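Local coordinates for protein heat-inducible transcription repressor HrcA (Thermotoga maritima, PDB 1STZ) that probably represses class I heat shock genes, the grpE-dnaK-dnaJ and groELS operons, by binding DNA, and so prevents their heat-shock induction, at residues Y67-H72 with G76-D81; A104-K109 with F321-N326; L126-T131 with L236-K241; L160-L165 with E221-E226; E209-K212 with F216-L219. All coordinates share one frame; numbering follows the deposited sequence.

Contact 1: residues Y67-H72 with G76-D81; sequences YIYQPH and GRIPTD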
# COMPACT_ATOMS: atom_id res chain seq x y z
N TYR A 67 36.46 -18.43 -2.91
CA TYR A 67 35.10 -18.04 -2.50
C TYR A 67 35.09 -16.89 -1.51
O TYR A 67 34.09 -16.17 -1.41
CB TYR A 67 34.36 -19.24 -1.89
CG TYR A 67 33.95 -20.28 -2.91
CD1 TYR A 67 34.55 -21.53 -2.96
CD2 TYR A 67 32.97 -19.98 -3.85
CE1 TYR A 67 34.17 -22.46 -3.91
CE2 TYR A 67 32.58 -20.92 -4.80
CZ TYR A 67 33.17 -22.14 -4.83
OH TYR A 67 32.78 -23.03 -5.78
N ILE A 68 36.19 -16.72 -0.77
CA ILE A 68 36.32 -15.70 0.27
C ILE A 68 37.75 -15.18 0.36
O ILE A 68 38.69 -15.85 -0.07
CB ILE A 68 35.91 -16.27 1.63
CG1 ILE A 68 36.81 -17.44 2.05
CG2 ILE A 68 34.44 -16.70 1.62
CD1 ILE A 68 36.54 -17.95 3.48
N TYR A 69 37.93 -14.00 0.93
CA TYR A 69 39.26 -13.45 1.19
C TYR A 69 39.40 -12.87 2.59
O TYR A 69 38.43 -12.61 3.26
CB TYR A 69 39.63 -12.40 0.13
CG TYR A 69 38.96 -11.05 0.25
CD1 TYR A 69 39.60 -9.99 0.88
CD2 TYR A 69 37.70 -10.81 -0.31
CE1 TYR A 69 38.99 -8.74 0.97
CE2 TYR A 69 37.09 -9.56 -0.22
CZ TYR A 69 37.74 -8.54 0.41
OH TYR A 69 37.13 -7.33 0.50
N GLN A 70 40.64 -12.63 2.99
CA GLN A 70 40.97 -12.06 4.29
C GLN A 70 41.40 -10.60 4.10
O GLN A 70 42.47 -10.35 3.56
CB GLN A 70 42.08 -12.88 4.94
CG GLN A 70 42.52 -12.34 6.28
CD GLN A 70 43.71 -13.06 6.87
OE1 GLN A 70 43.80 -13.20 8.08
NE2 GLN A 70 44.63 -13.51 6.02
N PRO A 71 40.58 -9.65 4.54
CA PRO A 71 40.90 -8.21 4.40
C PRO A 71 42.33 -7.79 4.76
O PRO A 71 43.11 -7.47 3.85
CB PRO A 71 39.87 -7.53 5.31
CG PRO A 71 38.72 -8.44 5.31
CD PRO A 71 39.26 -9.85 5.16
N HIS A 72 42.69 -7.76 6.04
CA HIS A 72 44.06 -7.44 6.43
C HIS A 72 44.62 -8.56 7.30
O HIS A 72 45.13 -9.56 6.79
CB HIS A 72 44.14 -6.09 7.19
CG HIS A 72 43.35 -4.97 6.59
ND1 HIS A 72 41.98 -5.04 6.40
CD2 HIS A 72 43.72 -3.73 6.20
CE1 HIS A 72 41.55 -3.90 5.89
NE2 HIS A 72 42.59 -3.09 5.76
N GLY A 76 38.33 -12.78 10.57
CA GLY A 76 37.16 -12.89 9.71
C GLY A 76 37.46 -12.87 8.22
O GLY A 76 38.54 -12.48 7.78
N ARG A 77 36.47 -13.29 7.44
CA ARG A 77 36.60 -13.39 6.00
C ARG A 77 35.43 -12.69 5.32
O ARG A 77 34.39 -12.44 5.92
CB ARG A 77 36.68 -14.86 5.58
CG ARG A 77 37.88 -15.62 6.19
CD ARG A 77 39.23 -15.04 5.75
NE ARG A 77 40.40 -15.82 6.14
CZ ARG A 77 41.09 -15.66 7.28
NH1 ARG A 77 40.70 -14.78 8.19
NH2 ARG A 77 42.17 -16.41 7.51
N ILE A 78 35.61 -12.37 4.04
CA ILE A 78 34.61 -11.63 3.27
C ILE A 78 34.39 -12.38 1.95
O ILE A 78 35.36 -12.82 1.34
CB ILE A 78 35.13 -10.20 3.00
CG1 ILE A 78 35.03 -9.36 4.27
CG2 ILE A 78 34.35 -9.51 1.88
CD1 ILE A 78 35.61 -7.95 4.13
N PRO A 79 33.16 -12.52 1.51
CA PRO A 79 32.92 -13.18 0.22
C PRO A 79 33.56 -12.45 -0.97
O PRO A 79 33.58 -11.24 -1.00
CB PRO A 79 31.39 -13.19 0.08
CG PRO A 79 30.89 -12.22 1.08
CD PRO A 79 31.90 -12.14 2.16
N THR A 80 34.11 -13.21 -1.91
CA THR A 80 34.47 -12.69 -3.22
C THR A 80 33.25 -12.65 -4.10
O THR A 80 32.18 -13.06 -3.68
CB THR A 80 35.53 -13.60 -3.86
OG1 THR A 80 34.96 -14.89 -4.10
CG2 THR A 80 36.71 -13.85 -2.91
N ASP A 81 33.40 -12.16 -5.32
CA ASP A 81 32.30 -12.21 -6.29
C ASP A 81 31.87 -13.65 -6.55
O ASP A 81 30.70 -13.93 -6.77
CB ASP A 81 32.67 -11.53 -7.61
CG ASP A 81 32.81 -10.03 -7.46
OD1 ASP A 81 32.34 -9.49 -6.44
OD2 ASP A 81 33.38 -9.30 -8.31
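Y69 and I78 face each other as an antiparallel hydrogen-bonded pair: Y69 N donates to I78 O at 2.9 Å and I78 N to Y69 O at 2.9 Å. One step along, I68 and P79 make the non-hydrogen-bonded pair, and beyond them T80 N donates to Y67 O at 3.0 Å. The closest packing lies around I78. Its CB stands over the Y69 ring in a CH-pi contact, 4.2 Å from the ring centroid, and I78 CG2 meets Y69 CE2 at 3.5 Å. A chi1 of 75° turns the Y69 ring to run beside I78, with T80 CG2 at the ring's edge. On the far flank P71 CG presses on I78 CD1 at 3.4 Å, tighter than usual carbon contact. Two such short strands, joined by an eight-residue loop after helix 52-64, fit the hairpin wing of a winged helix-turn-helix domain, probably the DNA-binding part. The sheet's other face is closed by the helices of that domain: I68 packs on L62 and E63 and crosses R77, its CD1 3.7 Å from R77 CB, while P79 rests on V27 and Y30. T80, at the N-cap position before helix 81-94, is tied through OG1 to G66 O and G83 N. The side toward solvent is looser, for Y69 is exposed and Q70 only partly buried. Q70 CG lies over one face of the R77 guanidinium, 3.6 Å from R77 NH1, but R77 beneath it is buried against M59 and K60, and its NH1 bonds to its neighbour's carbonyl, G76 O.

Contact 2: residues A104-K109 with F321-N326; sequences AVETFK and FEYILN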
# COMPACT_ATOMS: atom_id res chain seq x y z
N ALA A 104 4.36 -6.85 0.68
CA ALA A 104 4.68 -5.50 0.23
C ALA A 104 4.61 -5.38 -1.29
O ALA A 104 3.99 -4.45 -1.82
CB ALA A 104 6.04 -5.09 0.73
N VAL A 105 5.23 -6.32 -1.99
CA VAL A 105 5.29 -6.25 -3.44
C VAL A 105 3.91 -6.56 -4.06
O VAL A 105 3.58 -6.02 -5.11
CB VAL A 105 6.39 -7.14 -4.04
CG1 VAL A 105 5.98 -8.61 -4.12
CG2 VAL A 105 6.78 -6.61 -5.39
N GLU A 106 3.09 -7.36 -3.38
CA GLU A 106 1.75 -7.68 -3.87
C GLU A 106 0.79 -6.48 -3.83
O GLU A 106 -0.28 -6.55 -4.44
CB GLU A 106 1.13 -8.83 -3.08
CG GLU A 106 1.78 -10.18 -3.34
CD GLU A 106 1.13 -11.28 -2.49
OE1 GLU A 106 1.84 -12.25 -2.11
OE2 GLU A 106 -0.09 -11.15 -2.19
N THR A 107 1.17 -5.39 -3.15
CA THR A 107 0.40 -4.15 -3.22
C THR A 107 0.51 -3.44 -4.56
O THR A 107 -0.22 -2.48 -4.81
CB THR A 107 0.77 -3.14 -2.11
OG1 THR A 107 2.09 -2.61 -2.34
CG2 THR A 107 0.79 -3.81 -0.73
N PHE A 108 1.42 -3.88 -5.41
CA PHE A 108 1.53 -3.26 -6.71
C PHE A 108 0.24 -3.48 -7.48
O PHE A 108 -0.27 -4.60 -7.58
CB PHE A 108 2.69 -3.80 -7.54
CG PHE A 108 2.85 -3.10 -8.85
CD1 PHE A 108 3.34 -1.81 -8.91
CD2 PHE A 108 2.46 -3.70 -10.03
CE1 PHE A 108 3.47 -1.13 -10.12
CE2 PHE A 108 2.59 -3.01 -11.27
CZ PHE A 108 3.10 -1.74 -11.30
N LYS A 109 -0.30 -2.41 -8.00
CA LYS A 109 -1.43 -2.49 -8.90
C LYS A 109 -1.26 -1.46 -9.99
O LYS A 109 -0.86 -0.32 -9.74
CB LYS A 109 -2.75 -2.26 -8.17
CG LYS A 109 -2.77 -1.08 -7.24
CD LYS A 109 -4.22 -0.76 -6.83
CE LYS A 109 -4.36 -0.52 -5.34
NZ LYS A 109 -5.71 0.05 -5.00
N PHE A 321 11.88 -8.19 -8.08
CA PHE A 321 12.17 -7.81 -9.47
C PHE A 321 11.33 -8.65 -10.37
O PHE A 321 10.63 -8.13 -11.22
CB PHE A 321 13.64 -8.01 -9.75
CG PHE A 321 14.12 -7.49 -11.09
CD1 PHE A 321 14.59 -6.20 -11.20
CD2 PHE A 321 14.19 -8.32 -12.20
CE1 PHE A 321 15.10 -5.72 -12.40
CE2 PHE A 321 14.70 -7.86 -13.41
CZ PHE A 321 15.13 -6.56 -13.52
N GLU A 322 11.35 -9.95 -10.15
CA GLU A 322 10.53 -10.86 -10.92
C GLU A 322 9.01 -10.56 -10.83
O GLU A 322 8.31 -10.58 -11.85
CB GLU A 322 10.81 -12.30 -10.51
CG GLU A 322 10.07 -13.28 -11.39
CD GLU A 322 10.34 -14.75 -11.09
OE1 GLU A 322 10.43 -15.13 -9.90
OE2 GLU A 322 10.42 -15.53 -12.07
N TYR A 323 8.48 -10.31 -9.64
CA TYR A 323 7.06 -9.96 -9.49
C TYR A 323 6.68 -8.73 -10.33
O TYR A 323 5.72 -8.78 -11.07
CB TYR A 323 6.70 -9.71 -8.03
CG TYR A 323 5.21 -9.61 -7.74
CD1 TYR A 323 4.46 -10.74 -7.42
CD2 TYR A 323 4.56 -8.38 -7.78
CE1 TYR A 323 3.11 -10.64 -7.14
CE2 TYR A 323 3.21 -8.28 -7.50
CZ TYR A 323 2.49 -9.40 -7.20
OH TYR A 323 1.16 -9.29 -6.91
N ILE A 324 7.47 -7.66 -10.23
CA ILE A 324 7.14 -6.40 -10.89
C ILE A 324 7.25 -6.53 -12.41
O ILE A 324 6.40 -6.02 -13.13
CB ILE A 324 8.03 -5.22 -10.38
CG1 ILE A 324 7.44 -4.60 -9.12
CG2 ILE A 324 8.04 -4.04 -11.36
CD1 ILE A 324 7.69 -5.32 -7.95
N LEU A 325 8.31 -7.18 -12.87
CA LEU A 325 8.46 -7.45 -14.29
C LEU A 325 7.27 -8.21 -14.83
O LEU A 325 6.77 -7.86 -15.87
CB LEU A 325 9.71 -8.24 -14.61
CG LEU A 325 10.93 -7.57 -15.26
CD1 LEU A 325 11.75 -8.66 -15.86
CD2 LEU A 325 10.58 -6.55 -16.30
N ASN A 326 6.86 -9.27 -14.15
CA ASN A 326 5.66 -10.02 -14.56
C ASN A 326 4.39 -9.14 -14.57
O ASN A 326 3.52 -9.34 -15.40
CB ASN A 326 5.41 -11.22 -13.65
CG ASN A 326 6.41 -12.36 -13.87
OD1 ASN A 326 7.14 -12.38 -14.85
ND2 ASN A 326 6.42 -13.30 -12.95
O HOH W 1 -0.28 -7.39 -7.57
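V105 and Y323 bring their CA atoms to 7.3 Å where the weakly bonded helical turn 104-106 of helix 103-106 lies beside helix 314-334, with no direct hydrogen bond between the two segments. With CG anti to the backbone N (chi1 -169°), the Y323 ring reaches out to this turn and takes V105 over one face: V105 CG1 is 4.1 Å from the centroid and 21° off the ring normal, a CH-pi contact. Farther out the phenol crosses E106 at about a right angle, its OH 3.5 Å from E106 CA. The hydroxyl also meets a water, in the plane of the ring, at 2.5 Å from Y323 OH, a length too short to be trusted exactly; this water donates to F108 O at 2.8 Å and to E106 O at 3.2 Å. A phenylalanine in place of Y323 would probably keep the cover over V105 but leave the water without its third partner. The second subunit comes close as well, its G215 packing on Y323 and its L182 on T107. Aliphatic-aromatic contact thus joins the long helix to the helical turn, and a single water, if its placing is right, carries the polar link to two backbone carbonyls close to the subunit interface.

Contact 3: residues L126-T131 with L236-K241; sequences LLARLT and LENLLK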
# COMPACT_ATOMS: atom_id res chain seq x y z
N LEU A 126 8.27 1.40 -6.73
CA LEU A 126 8.05 0.34 -5.76
C LEU A 126 9.28 -0.60 -5.72
O LEU A 126 9.72 -1.02 -4.65
CB LEU A 126 6.80 -0.46 -6.08
CG LEU A 126 6.46 -1.55 -5.05
CD1 LEU A 126 6.14 -0.96 -3.69
CD2 LEU A 126 5.28 -2.40 -5.50
N LEU A 127 9.80 -0.92 -6.90
CA LEU A 127 10.97 -1.75 -7.04
C LEU A 127 12.19 -1.12 -6.32
O LEU A 127 12.88 -1.80 -5.58
CB LEU A 127 11.29 -1.95 -8.53
CG LEU A 127 11.93 -3.23 -9.08
CD1 LEU A 127 12.70 -2.97 -10.38
CD2 LEU A 127 12.77 -3.99 -8.15
N ALA A 128 12.45 0.16 -6.58
CA ALA A 128 13.54 0.89 -5.93
C ALA A 128 13.39 0.93 -4.42
O ALA A 128 14.34 0.69 -3.68
CB ALA A 128 13.61 2.33 -6.46
N ARG A 129 12.18 1.24 -3.97
CA ARG A 129 11.92 1.32 -2.54
C ARG A 129 12.13 0.01 -1.79
O ARG A 129 12.77 -0.01 -0.74
CB ARG A 129 10.50 1.81 -2.30
CG ARG A 129 10.18 1.97 -0.84
CD ARG A 129 9.03 2.90 -0.59
NE ARG A 129 7.85 2.52 -1.37
CZ ARG A 129 6.61 2.94 -1.10
NH1 ARG A 129 6.36 3.74 -0.07
NH2 ARG A 129 5.60 2.55 -1.88
N LEU A 130 11.62 -1.09 -2.33
CA LEU A 130 11.64 -2.38 -1.65
C LEU A 130 13.01 -3.06 -1.67
O LEU A 130 13.27 -3.93 -0.86
CB LEU A 130 10.62 -3.32 -2.29
CG LEU A 130 9.16 -2.91 -2.24
CD1 LEU A 130 8.29 -4.06 -2.73
CD2 LEU A 130 8.75 -2.47 -0.83
N THR A 131 13.87 -2.69 -2.60
CA THR A 131 15.20 -3.27 -2.71
C THR A 131 16.33 -2.32 -2.32
O THR A 131 17.50 -2.69 -2.39
CB THR A 131 15.47 -3.72 -4.13
OG1 THR A 131 15.44 -2.58 -5.00
CG2 THR A 131 14.38 -4.65 -4.62
N LEU A 236 17.73 6.89 -6.78
CA LEU A 236 19.12 7.39 -6.66
C LEU A 236 19.53 7.61 -5.20
O LEU A 236 20.66 7.31 -4.80
CB LEU A 236 19.31 8.66 -7.47
CG LEU A 236 20.67 9.35 -7.31
CD1 LEU A 236 21.82 8.39 -7.62
CD2 LEU A 236 20.69 10.60 -8.20
N GLU A 237 18.57 8.08 -4.42
CA GLU A 237 18.70 8.30 -2.99
C GLU A 237 19.11 7.06 -2.21
O GLU A 237 19.87 7.17 -1.24
CB GLU A 237 17.37 8.84 -2.46
CG GLU A 237 17.32 9.08 -0.97
CD GLU A 237 16.14 9.94 -0.57
OE1 GLU A 237 15.05 9.80 -1.20
OE2 GLU A 237 16.29 10.75 0.38
N ASN A 238 18.63 5.88 -2.63
CA ASN A 238 19.00 4.62 -1.97
C ASN A 238 20.50 4.34 -2.07
O ASN A 238 21.10 3.85 -1.14
CB ASN A 238 18.23 3.45 -2.57
CG ASN A 238 16.72 3.61 -2.45
OD1 ASN A 238 16.22 4.05 -1.43
ND2 ASN A 238 15.99 3.25 -3.51
N LEU A 239 21.10 4.63 -3.21
CA LEU A 239 22.53 4.41 -3.38
C LEU A 239 23.38 5.25 -2.44
O LEU A 239 24.43 4.80 -1.96
CB LEU A 239 22.96 4.66 -4.82
CG LEU A 239 22.28 3.76 -5.82
CD1 LEU A 239 22.89 3.98 -7.19
CD2 LEU A 239 22.35 2.28 -5.38
N LEU A 240 22.90 6.47 -2.15
CA LEU A 240 23.58 7.37 -1.21
C LEU A 240 23.46 6.98 0.26
O LEU A 240 24.27 7.40 1.08
CB LEU A 240 23.03 8.78 -1.37
CG LEU A 240 23.03 9.40 -2.76
CD1 LEU A 240 22.19 10.66 -2.72
CD2 LEU A 240 24.44 9.70 -3.18
N LYS A 241 22.44 6.20 0.62
CA LYS A 241 22.28 5.76 2.01
C LYS A 241 23.08 4.50 2.30
O LYS A 241 23.27 4.14 3.45
CB LYS A 241 20.80 5.47 2.32
CG LYS A 241 19.98 6.68 2.61
CD LYS A 241 20.06 7.08 4.09
CE LYS A 241 18.83 7.85 4.51
NZ LYS A 241 18.02 8.25 3.33
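A128 and N238 carry this small contact, which buries only 83 Å² and sets their CA atoms 7.7 Å apart. The amide nitrogen does the touching: N238 ND2 stands 3.1 Å from A128 O and 3.9 Å from A128 CB. The first of these distances would suit a hydrogen bond, but the angle is poor and none is made. The actual acceptor is G133 O, just past the segment 126-131, so the amide is steered by that bond and brushes the A128 carbonyl in passing. Its place follows from chi1 of -59°, which sets CG beside the backbone N and sends the amide toward helix 116-131. In a second shell, T131 steadies the turn next to A128: T131 OG1 donates to L127 O at 2.7 Å, while T131 N reaches the same oxygen from the opposite face of its plane. L127 is wedged against V320 and F321 of helix 314-334, and R129 packs on L182 of the second subunit. On the other helix L236 and L239 lean on Y134, whereas A128 touches V135. Y134 and V135 being neighbours in strand 134-138, this is consistent with the two helices resting on opposite faces of the five-stranded antiparallel sheet, with N238 reaching the chain at G133, just before that strand. Such layering of helices on an antiparallel sheet suits the C-terminal HrcA domain, a member of the GAF clan.

Contact 4: residues L160-L165 with E221-E226; sequences LIFSIL and ESLIGE
F162 reaches from the strand toward L223 and I224 on the last turn of helix 215-224, the CA atoms of F162 and L223 lying 8.9 Å apart. Its CB already points at the helix, and CG stands anti to the backbone N (chi1 164°), which carries the ring outward. On one flank F162 CD2 meets L223 CD1 at 4.0 Å, obliquely to the ring. Next, F162 CE2 lies between two partners, 4.2 Å from L223 CB and equally far from I224 CG1. At the tip F162 CZ comes nearest, 3.7 Å from I224 CG1, with I224 CD1 a little farther off. I224 CG1 stands at the ring's edge, near its plane, and the two side chains cross at about a right angle, whereas L223 and F162 slide past each other in opposite directions. I164, two residues on and on the same face of the strand, adds a loose touch, its CG2 4.4 Å from I224 CG1. No polar atom takes part, and all four residues are buried. An alanine at F162 would probably open a gap between strand and helix, leaving L223 and I224 without the ring they rest on. V150 and L152 of one neighbouring strand and I176 of the other also touch F162, while S163 points away from the helix and packs on I161 of the third subunit. The geometry is that of a two-layer alpha+beta packing, with a helix laid by its apolar side on the central strand of a three-stranded antiparallel sheet.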
# COMPACT_ATOMS: atom_id res chain seq x y z
N LEU A 160 -9.18 22.78 -21.72
CA LEU A 160 -9.20 21.75 -22.75
C LEU A 160 -8.32 20.61 -22.30
O LEU A 160 -7.26 20.86 -21.74
CB LEU A 160 -8.62 22.34 -24.04
CG LEU A 160 -8.89 21.66 -25.38
CD1 LEU A 160 -8.88 22.70 -26.51
CD2 LEU A 160 -7.87 20.59 -25.67
N ILE A 161 -8.71 19.36 -22.55
CA ILE A 161 -7.81 18.25 -22.30
C ILE A 161 -7.37 17.58 -23.59
O ILE A 161 -8.19 17.10 -24.37
CB ILE A 161 -8.42 17.23 -21.30
CG1 ILE A 161 -8.55 17.87 -19.91
CG2 ILE A 161 -7.52 16.01 -21.20
CD1 ILE A 161 -9.37 17.08 -18.93
N PHE A 162 -6.06 17.58 -23.82
CA PHE A 162 -5.46 16.92 -24.96
C PHE A 162 -4.91 15.58 -24.52
O PHE A 162 -4.43 15.44 -23.41
CB PHE A 162 -4.34 17.79 -25.55
CG PHE A 162 -3.41 17.06 -26.48
CD1 PHE A 162 -3.73 16.88 -27.82
CD2 PHE A 162 -2.20 16.55 -26.02
CE1 PHE A 162 -2.87 16.21 -28.68
CE2 PHE A 162 -1.35 15.88 -26.87
CZ PHE A 162 -1.69 15.71 -28.20
N SER A 163 -4.94 14.61 -25.42
CA SER A 163 -4.24 13.34 -25.23
C SER A 163 -4.19 12.56 -26.53
O SER A 163 -4.82 12.92 -27.51
CB SER A 163 -4.91 12.48 -24.15
OG SER A 163 -6.30 12.33 -24.40
N ILE A 164 -3.38 11.51 -26.55
CA ILE A 164 -3.36 10.61 -27.69
C ILE A 164 -3.62 9.21 -27.21
O ILE A 164 -3.34 8.89 -26.06
CB ILE A 164 -2.02 10.68 -28.46
CG1 ILE A 164 -0.85 10.23 -27.58
CG2 ILE A 164 -1.78 12.09 -28.97
CD1 ILE A 164 0.48 10.19 -28.30
N LEU A 165 -4.15 8.39 -28.10
CA LEU A 165 -4.33 6.98 -27.84
C LEU A 165 -3.22 6.26 -28.56
O LEU A 165 -2.89 6.57 -29.70
CB LEU A 165 -5.65 6.48 -28.41
CG LEU A 165 -6.58 5.78 -27.44
CD1 LEU A 165 -5.87 4.56 -26.85
CD2 LEU A 165 -7.04 6.74 -26.33
N GLU A 221 2.51 19.90 -31.16
CA GLU A 221 3.79 19.29 -31.55
C GLU A 221 4.77 19.25 -30.38
O GLU A 221 5.52 18.29 -30.23
CB GLU A 221 4.43 20.01 -32.75
CG GLU A 221 5.92 19.73 -32.93
CD GLU A 221 6.44 19.96 -34.34
OE1 GLU A 221 6.05 20.95 -34.99
OE2 GLU A 221 7.28 19.13 -34.78
N SER A 222 4.78 20.30 -29.55
CA SER A 222 5.65 20.31 -28.37
C SER A 222 5.17 19.37 -27.26
O SER A 222 6.00 18.85 -26.50
CB SER A 222 5.84 21.74 -27.83
OG SER A 222 4.62 22.27 -27.33
N LEU A 223 3.86 19.15 -27.16
CA LEU A 223 3.31 18.24 -26.14
C LEU A 223 3.60 16.78 -26.48
O LEU A 223 3.99 16.01 -25.61
CB LEU A 223 1.81 18.44 -25.95
CG LEU A 223 1.39 19.80 -25.37
CD1 LEU A 223 -0.13 19.90 -25.35
CD2 LEU A 223 1.98 20.00 -23.97
N ILE A 224 3.40 16.41 -27.74
CA ILE A 224 3.71 15.07 -28.22
C ILE A 224 5.22 14.87 -28.22
O ILE A 224 5.73 13.84 -27.75
CB ILE A 224 3.15 14.85 -29.64
CG1 ILE A 224 1.63 14.84 -29.60
CG2 ILE A 224 3.68 13.53 -30.23
CD1 ILE A 224 0.98 15.07 -30.92
N GLY A 225 5.92 15.87 -28.74
CA GLY A 225 7.37 15.85 -28.81
C GLY A 225 8.04 16.34 -27.54
O GLY A 225 9.19 16.78 -27.59
N GLU A 226 7.34 16.27 -26.41
CA GLU A 226 7.91 16.66 -25.12
C GLU A 226 9.17 15.83 -24.90
O GLU A 226 9.16 14.62 -25.15
CB GLU A 226 6.90 16.46 -23.97
CG GLU A 226 6.53 15.01 -23.65
CD GLU A 226 5.29 14.85 -22.75
OE1 GLU A 226 4.46 15.79 -22.68
OE2 GLU A 226 5.12 13.76 -22.13

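Contact 5: residues E209-K212 with F216-L219; sequences ESLK and FLRL
L217 points at L211, whose chi1 of -76°, with CG beside the backbone N, and extended second torsion carry CD2 across to it; L217 itself has both torsions near -85°. The two side chains cross at about a right angle, and L211 CD2 comes to 3.5 Å from L217 CD1, tighter than ordinary carbon contact. The backbones also come near. The CA atoms of L211 and L217 lie 5.2 Å apart, and L211 O approaches L217 CB to 3.1 Å. No hydrogen bond joins L211 O to residues 216-219: R218 N is 3.3 Å from L211 O, but at a poor angle. Next to the leucine pair K212 and R218 touch at the surface, K212 CG 4.3 Å from R218 CG. R218 bends at its third torsion (-48°), which brings its guanidinium obliquely toward K212 O, with R218 NE 4.0 Å from that oxygen. The like charges stay well separated, and K212 NZ is taken up in a salt bridge to E221 of the same helix as R218, two residues beyond the segment; this would probably ease any strain between the two cations. The buried side of the pair faces helix 184-195, where L217 touches Q190 and L191, while K212 and R218 stay exposed. A short 3-10 turn folded back on the first turns of the alpha helix that follows, with just three residues between the segments, makes a tight helical connection, here within the HrcA C-terminal domain.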
# COMPACT_ATOMS: atom_id res chain seq x y z
N GLU A 209 5.63 18.20 -41.11
CA GLU A 209 5.92 19.62 -41.31
C GLU A 209 4.68 20.51 -41.12
O GLU A 209 4.79 21.64 -40.66
CB GLU A 209 6.54 19.86 -42.72
CG GLU A 209 7.87 19.13 -42.96
CD GLU A 209 8.69 19.69 -44.13
OE1 GLU A 209 9.85 19.25 -44.31
OE2 GLU A 209 8.20 20.57 -44.86
N SER A 210 3.50 19.98 -41.44
CA SER A 210 2.25 20.74 -41.32
C SER A 210 1.85 21.11 -39.88
O SER A 210 0.93 21.90 -39.70
CB SER A 210 1.11 19.98 -42.00
OG SER A 210 1.00 18.68 -41.47
N LEU A 211 2.51 20.55 -38.87
CA LEU A 211 2.21 20.93 -37.48
C LEU A 211 2.63 22.37 -37.09
O LEU A 211 2.15 22.90 -36.09
CB LEU A 211 2.82 19.92 -36.49
CG LEU A 211 2.10 18.57 -36.32
CD1 LEU A 211 2.73 17.78 -35.19
CD2 LEU A 211 0.61 18.73 -36.08
N LYS A 212 3.50 23.01 -37.88
CA LYS A 212 3.94 24.38 -37.57
C LYS A 212 3.10 25.48 -38.25
O LYS A 212 3.42 26.66 -38.13
CB LYS A 212 5.43 24.54 -37.90
CG LYS A 212 6.36 24.03 -36.81
CD LYS A 212 7.80 24.50 -36.98
CE LYS A 212 8.64 24.21 -35.72
NZ LYS A 212 8.59 22.79 -35.26
N PHE A 216 -1.65 26.90 -32.28
CA PHE A 216 -2.18 25.79 -31.51
C PHE A 216 -1.56 24.47 -31.95
O PHE A 216 -1.27 23.62 -31.12
CB PHE A 216 -3.71 25.71 -31.61
CG PHE A 216 -4.31 24.70 -30.67
CD1 PHE A 216 -4.51 25.02 -29.33
CD2 PHE A 216 -4.65 23.44 -31.11
CE1 PHE A 216 -5.05 24.10 -28.46
CE2 PHE A 216 -5.18 22.50 -30.24
CZ PHE A 216 -5.38 22.83 -28.91
N LEU A 217 -1.35 24.31 -33.25
CA LEU A 217 -0.73 23.12 -33.81
C LEU A 217 0.73 22.98 -33.35
O LEU A 217 1.23 21.87 -33.17
CB LEU A 217 -0.83 23.12 -35.34
CG LEU A 217 -2.11 22.54 -35.95
CD1 LEU A 217 -2.00 21.02 -36.05
CD2 LEU A 217 -3.36 22.89 -35.16
N ARG A 218 1.39 24.12 -33.15
CA ARG A 218 2.76 24.15 -32.61
C ARG A 218 2.77 23.69 -31.15
O ARG A 218 3.71 23.04 -30.70
CB ARG A 218 3.32 25.57 -32.69
CG ARG A 218 4.76 25.69 -33.19
CD ARG A 218 5.16 27.13 -33.56
NE ARG A 218 4.14 27.76 -34.39
CZ ARG A 218 3.90 29.06 -34.48
NH1 ARG A 218 4.62 29.95 -33.79
NH2 ARG A 218 2.93 29.50 -35.27
N LEU A 219 1.72 24.05 -30.42
CA LEU A 219 1.56 23.62 -29.04
C LEU A 219 1.47 22.10 -28.99
O LEU A 219 2.17 21.46 -28.21
CB LEU A 219 0.29 24.23 -28.42
CG LEU A 219 0.23 24.54 -26.91
CD1 LEU A 219 -1.22 24.56 -26.42
CD2 LEU A 219 1.07 23.61 -26.07

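How the contacts relate
Contact 1 opens the series along the chain and stands apart in the N-terminal region, probably a winged-helix domain, its centre about 34 Å from that of contact 2 and about 62 Å from that of contact 5. Contact 2 closes a long loop in which contact 3 is nested; contact 4 lies inside contact 3, and contact 5 inside contact 4. Contacts 2 and 3 touch where F108 packs on L126 and V105 on L130, both near the second subunit. Contacts 4 and 5, with centres about 11 Å apart, share helix 215-224 and meet where L160 packs on F216. The protein thus reads as three regions in a row: the probable DNA-binding wing, the central helices and sheet, and a distal sheet-and-helix unit.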